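Local coordinates for protein putative sarcosine dimethylglycine methyltransferase (Galdieria sulphuraria, PDB 2O57) that probably transfers methyl groups from S-adenosylmethionine to glycine derivatives such as sarcosine and dimethylglycine, though its function has not been established directly, at residues A[35-40]-A[118-123]; A[95-100]-A[106-111]. All coordinates share one frame; numbering follows the deposited sequence.

Contact 1. Residues A[35-40]-A[118-123]; sequences FYFHVW and NKRNEE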
# COMPACT_ATOMS: atom_id res chain seq x y z
N PHE A 35 2.64 27.03 11.74
CA PHE A 35 3.83 26.22 11.94
C PHE A 35 4.26 25.53 10.65
O PHE A 35 5.39 25.65 10.25
CB PHE A 35 3.69 25.19 13.08
CG PHE A 35 4.80 24.14 13.08
CD1 PHE A 35 6.10 24.47 13.51
CD2 PHE A 35 4.54 22.84 12.67
CE1 PHE A 35 7.13 23.51 13.50
CE2 PHE A 35 5.55 21.86 12.65
CZ PHE A 35 6.85 22.20 13.06
N TYR A 36 3.35 24.79 10.00
CA TYR A 36 3.73 24.09 8.76
C TYR A 36 4.13 25.07 7.65
O TYR A 36 5.12 24.87 6.92
CB TYR A 36 2.57 23.26 8.28
CG TYR A 36 2.43 21.93 8.97
CD1 TYR A 36 3.25 20.84 8.62
CD2 TYR A 36 1.49 21.75 10.00
CE1 TYR A 36 3.09 19.59 9.23
CE2 TYR A 36 1.35 20.52 10.64
CZ TYR A 36 2.14 19.45 10.24
OH TYR A 36 1.99 18.22 10.85
N PHE A 37 3.35 26.13 7.50
CA PHE A 37 3.71 27.14 6.53
C PHE A 37 5.08 27.76 6.84
O PHE A 37 5.84 28.05 5.94
CB PHE A 37 2.60 28.22 6.42
CG PHE A 37 2.83 29.21 5.32
CD1 PHE A 37 2.55 28.89 4.00
CD2 PHE A 37 3.37 30.46 5.62
CE1 PHE A 37 2.77 29.84 2.96
CE2 PHE A 37 3.60 31.40 4.61
CZ PHE A 37 3.31 31.09 3.27
N HIS A 38 5.39 27.98 8.11
CA HIS A 38 6.66 28.65 8.47
C HIS A 38 7.84 27.82 7.96
O HIS A 38 8.82 28.36 7.48
CB HIS A 38 6.77 28.82 9.97
CG HIS A 38 8.11 29.33 10.45
ND1 HIS A 38 8.51 30.64 10.28
CD2 HIS A 38 9.14 28.70 11.08
CE1 HIS A 38 9.72 30.80 10.80
NE2 HIS A 38 10.12 29.64 11.29
N VAL A 39 7.74 26.50 8.07
CA VAL A 39 8.88 25.64 7.73
C VAL A 39 8.88 25.26 6.26
O VAL A 39 9.91 25.33 5.59
CB VAL A 39 8.96 24.39 8.68
CG1 VAL A 39 10.19 23.50 8.34
CG2 VAL A 39 8.98 24.82 10.19
N TRP A 40 7.71 24.91 5.74
CA TRP A 40 7.60 24.31 4.40
C TRP A 40 6.82 25.17 3.38
O TRP A 40 6.61 24.74 2.23
CB TRP A 40 6.97 22.91 4.52
CG TRP A 40 7.87 21.96 5.33
CD1 TRP A 40 9.04 21.40 4.92
CD2 TRP A 40 7.65 21.52 6.67
NE1 TRP A 40 9.58 20.63 5.93
CE2 TRP A 40 8.73 20.68 7.01
CE3 TRP A 40 6.63 21.74 7.62
CZ2 TRP A 40 8.83 20.06 8.26
CZ3 TRP A 40 6.74 21.13 8.88
CH2 TRP A 40 7.82 20.29 9.19
N ASN A 118 -6.68 29.42 0.10
CA ASN A 118 -7.13 29.56 -1.29
C ASN A 118 -6.54 30.77 -1.98
O ASN A 118 -6.14 30.70 -3.15
CB ASN A 118 -8.65 29.65 -1.34
CG ASN A 118 -9.32 28.37 -0.91
OD1 ASN A 118 -8.67 27.30 -0.88
ND2 ASN A 118 -10.61 28.45 -0.55
N LYS A 119 -6.50 31.88 -1.27
CA LYS A 119 -5.92 33.08 -1.88
C LYS A 119 -4.42 32.89 -2.18
O LYS A 119 -3.95 33.25 -3.28
CB LYS A 119 -6.17 34.32 -1.03
CG LYS A 119 -7.66 34.69 -0.93
CD LYS A 119 -8.29 35.06 -2.31
CE LYS A 119 -9.45 36.06 -2.18
NZ LYS A 119 -10.75 35.52 -1.62
N ARG A 120 -3.68 32.29 -1.24
CA ARG A 120 -2.24 32.01 -1.47
C ARG A 120 -2.02 31.05 -2.60
O ARG A 120 -1.10 31.23 -3.38
CB ARG A 120 -1.53 31.49 -0.22
CG ARG A 120 -1.33 32.53 0.78
CD ARG A 120 -0.36 32.15 1.84
NE ARG A 120 -0.63 33.02 2.96
CZ ARG A 120 -0.51 32.69 4.23
NH1 ARG A 120 -0.11 31.48 4.59
NH2 ARG A 120 -0.82 33.59 5.16
N ASN A 121 -2.83 29.97 -2.63
CA ASN A 121 -2.87 29.00 -3.73
C ASN A 121 -2.97 29.70 -5.12
O ASN A 121 -2.12 29.50 -5.99
CB ASN A 121 -4.05 28.02 -3.49
CG ASN A 121 -3.99 26.79 -4.40
OD1 ASN A 121 -3.15 26.73 -5.32
ND2 ASN A 121 -4.91 25.83 -4.19
N GLU A 122 -3.99 30.54 -5.30
CA GLU A 122 -4.14 31.30 -6.56
C GLU A 122 -2.87 32.13 -6.86
O GLU A 122 -2.44 32.17 -7.99
CB GLU A 122 -5.37 32.23 -6.51
CG GLU A 122 -6.71 31.50 -6.42
CD GLU A 122 -7.91 32.44 -6.34
OE1 GLU A 122 -7.95 33.34 -5.48
OE2 GLU A 122 -8.83 32.26 -7.15
N GLU A 123 -2.31 32.76 -5.83
CA GLU A 123 -1.10 33.60 -5.99
C GLU A 123 0.05 32.76 -6.52
O GLU A 123 0.70 33.14 -7.52
CB GLU A 123 -0.70 34.30 -4.68
CG GLU A 123 -1.63 35.47 -4.27
CD GLU A 123 -1.47 36.00 -2.81
OE1 GLU A 123 -0.68 35.43 -2.01
OE2 GLU A 123 -2.17 37.00 -2.46
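The guanidinium nitrogen NH1 of Arg120 sits over the centre of the Phe37 ring, 3.5 Å above its plane, and is thus nearly equidistant from all six ring carbons, with Phe37 CZ at 3.7 Å. A cation-pi interaction joins the two segments; no hydrogen bond crosses between them. The centre of the guanidinium, Arg120 CZ, lies 4.4 Å from the ring centroid and 16° off the ring normal, so the charge is well placed over the pi cloud. The two flat groups are not stacked in parallel: their planes are inclined by 40°, and the guanidinium tilts its NH1 end toward the ring. Farther back along the arginine, CD adds an apolar touch, 4.0 Å from Phe37 CE1 near the rim. Both side chains have to reach: the nearest pair of CA atoms, those of Phe37 and Arg120, is 11.1 Å apart, and the side chains bridge that gap. Phe37 leaves its helix with CG anti to the backbone N (chi1 -174°), while Arg120 spans the rest with a chain extended from CG to NE. Tyr93 touches both partners and its ring meets that of Phe37. The pair is a surface cation-pi bridge, joining helix 27-40, near the N-terminus, to helix 115-128 of a Rossmann-like methyltransferase fold.

Contact 2. Residues A[95-100]-A[106-111]; sequences GAARFL and VSIDCL
Ala97 puts its single methyl group between two strand residues, with CB 3.6 Å from Ile108 CG2 and equally 3.6 Å from Cys110 SG. Such a short side chain lets helix and strand come close, and the CA atoms of Ala97 and Ile108 are only 6.0 Å apart. Ile108 divides its branches between two helix residues. With chi1 at -57°, CG2 is anti to the backbone N and meets Ala97, whereas CG1 swings beside that nitrogen and carries CD1 to Leu100, where the two CD1 methyls are 4.0 Å apart. The Leu100 and Ile108 side chains cross at about a right angle, touching through their CD1 methyls. At Val106, chi1 of -70° wedges CG2 between the backbone N and the carbonyl carbon; from there it reaches the helix backbone, 3.7 Å from Leu100 O, and lies 4.1 Å from Leu100 CB. Every contact is apolar or van der Waals, no hydrogen bond crosses, and all five touching residues are buried. The axes run almost exactly antiparallel, at 173° and 8.4 Å apart, as expected when a helix returns the chain to the start of the next parallel strand. Helix 95-104 thus forms the crossover between strands 85-89 and 107-112; Phe153 of strand 151-157 packs against Val106 and Ile108, Ala71 of helix 59-76 against Leu100, and Ile134 of strand 134-138 against Cys110.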
# COMPACT_ATOMS: atom_id res chain seq x y z
N GLY A 95 -0.10 22.59 -3.38
CA GLY A 95 1.16 21.95 -3.71
C GLY A 95 1.00 20.72 -4.60
O GLY A 95 1.73 20.57 -5.59
N ALA A 96 0.07 19.83 -4.22
CA ALA A 96 -0.21 18.61 -4.99
C ALA A 96 -0.72 18.96 -6.36
O ALA A 96 -0.39 18.28 -7.31
CB ALA A 96 -1.25 17.76 -4.30
N ALA A 97 -1.59 19.98 -6.44
CA ALA A 97 -2.17 20.36 -7.72
C ALA A 97 -1.06 20.82 -8.67
O ALA A 97 -1.02 20.38 -9.83
CB ALA A 97 -3.21 21.45 -7.55
N ARG A 98 -0.16 21.67 -8.18
CA ARG A 98 0.98 22.08 -8.99
C ARG A 98 1.88 20.91 -9.37
O ARG A 98 2.29 20.82 -10.53
CB ARG A 98 1.79 23.21 -8.33
CG ARG A 98 1.02 24.56 -8.41
CD ARG A 98 1.77 25.71 -7.74
NE ARG A 98 1.95 25.50 -6.29
CZ ARG A 98 1.07 25.81 -5.34
NH1 ARG A 98 -0.11 26.34 -5.67
NH2 ARG A 98 1.39 25.60 -4.04
N PHE A 99 2.17 20.02 -8.41
CA PHE A 99 2.94 18.77 -8.69
C PHE A 99 2.30 17.93 -9.83
O PHE A 99 2.97 17.54 -10.79
CB PHE A 99 3.03 17.95 -7.40
CG PHE A 99 3.55 16.54 -7.58
CD1 PHE A 99 4.92 16.31 -7.64
CD2 PHE A 99 2.68 15.46 -7.67
CE1 PHE A 99 5.42 15.02 -7.80
CE2 PHE A 99 3.16 14.15 -7.81
CZ PHE A 99 4.52 13.93 -7.87
N LEU A 100 0.99 17.68 -9.73
CA LEU A 100 0.32 16.87 -10.76
C LEU A 100 0.26 17.55 -12.15
O LEU A 100 0.40 16.90 -13.20
CB LEU A 100 -1.08 16.50 -10.26
CG LEU A 100 -1.17 15.57 -9.04
CD1 LEU A 100 -2.65 15.41 -8.72
CD2 LEU A 100 -0.55 14.20 -9.36
N VAL A 106 -2.32 17.42 -16.54
CA VAL A 106 -3.75 17.42 -16.24
C VAL A 106 -4.18 18.85 -15.84
O VAL A 106 -3.35 19.74 -15.63
CB VAL A 106 -4.08 16.47 -15.01
CG1 VAL A 106 -3.91 14.99 -15.37
CG2 VAL A 106 -3.24 16.85 -13.77
N SER A 107 -5.48 19.03 -15.68
CA SER A 107 -6.05 20.22 -15.06
C SER A 107 -6.64 19.85 -13.70
O SER A 107 -7.23 18.77 -13.54
CB SER A 107 -7.15 20.77 -15.96
OG SER A 107 -6.59 21.20 -17.22
N ILE A 108 -6.48 20.73 -12.72
CA ILE A 108 -6.93 20.45 -11.35
C ILE A 108 -7.83 21.57 -10.84
O ILE A 108 -7.43 22.75 -10.87
CB ILE A 108 -5.74 20.32 -10.36
CG1 ILE A 108 -4.74 19.21 -10.79
CG2 ILE A 108 -6.24 20.08 -8.92
CD1 ILE A 108 -5.24 17.82 -10.52
N ASP A 109 -9.00 21.21 -10.32
CA ASP A 109 -9.79 22.15 -9.53
C ASP A 109 -9.52 21.83 -8.06
O ASP A 109 -9.70 20.69 -7.63
CB ASP A 109 -11.28 22.01 -9.80
CG ASP A 109 -11.67 22.42 -11.21
OD1 ASP A 109 -10.95 23.20 -11.85
OD2 ASP A 109 -12.72 21.99 -11.66
N CYS A 110 -9.14 22.85 -7.29
CA CYS A 110 -8.89 22.68 -5.86
C CYS A 110 -10.14 23.10 -5.11
O CYS A 110 -10.74 24.15 -5.43
CB CYS A 110 -7.68 23.54 -5.42
SG CYS A 110 -6.13 23.11 -6.15
N LEU A 111 -10.57 22.29 -4.15
CA LEU A 111 -11.66 22.66 -3.25
C LEU A 111 -11.11 22.71 -1.85
O LEU A 111 -10.53 21.74 -1.38
CB LEU A 111 -12.85 21.70 -3.33
CG LEU A 111 -14.10 22.14 -2.56
CD1 LEU A 111 -14.71 23.38 -3.19
CD2 LEU A 111 -15.12 20.98 -2.59

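In the fold
Contacts 1 and 2 illustrate how a buried crossover and a surface bridge can lie on consecutive elements of one chain: strand 107-112 leads directly into helix 115-128, so 106-111 of contact 2 is followed closely by 118-123 of contact 1. Their centres are 15 Å apart, yet they meet through Asn121, whose OD1 lies 3.1 Å from Arg98 NH1 in a weak hydrogen bond and whose ND2 packs 3.6 Å from Cys110 SG. Tyr93 adds a second link, touching Phe37 and Arg120 and accepting a bond from Arg98 through its carbonyl. It belongs to the glycine-rich turn before helix 95-104, which in related methyltransferases faces S-adenosylmethionine, probably here too.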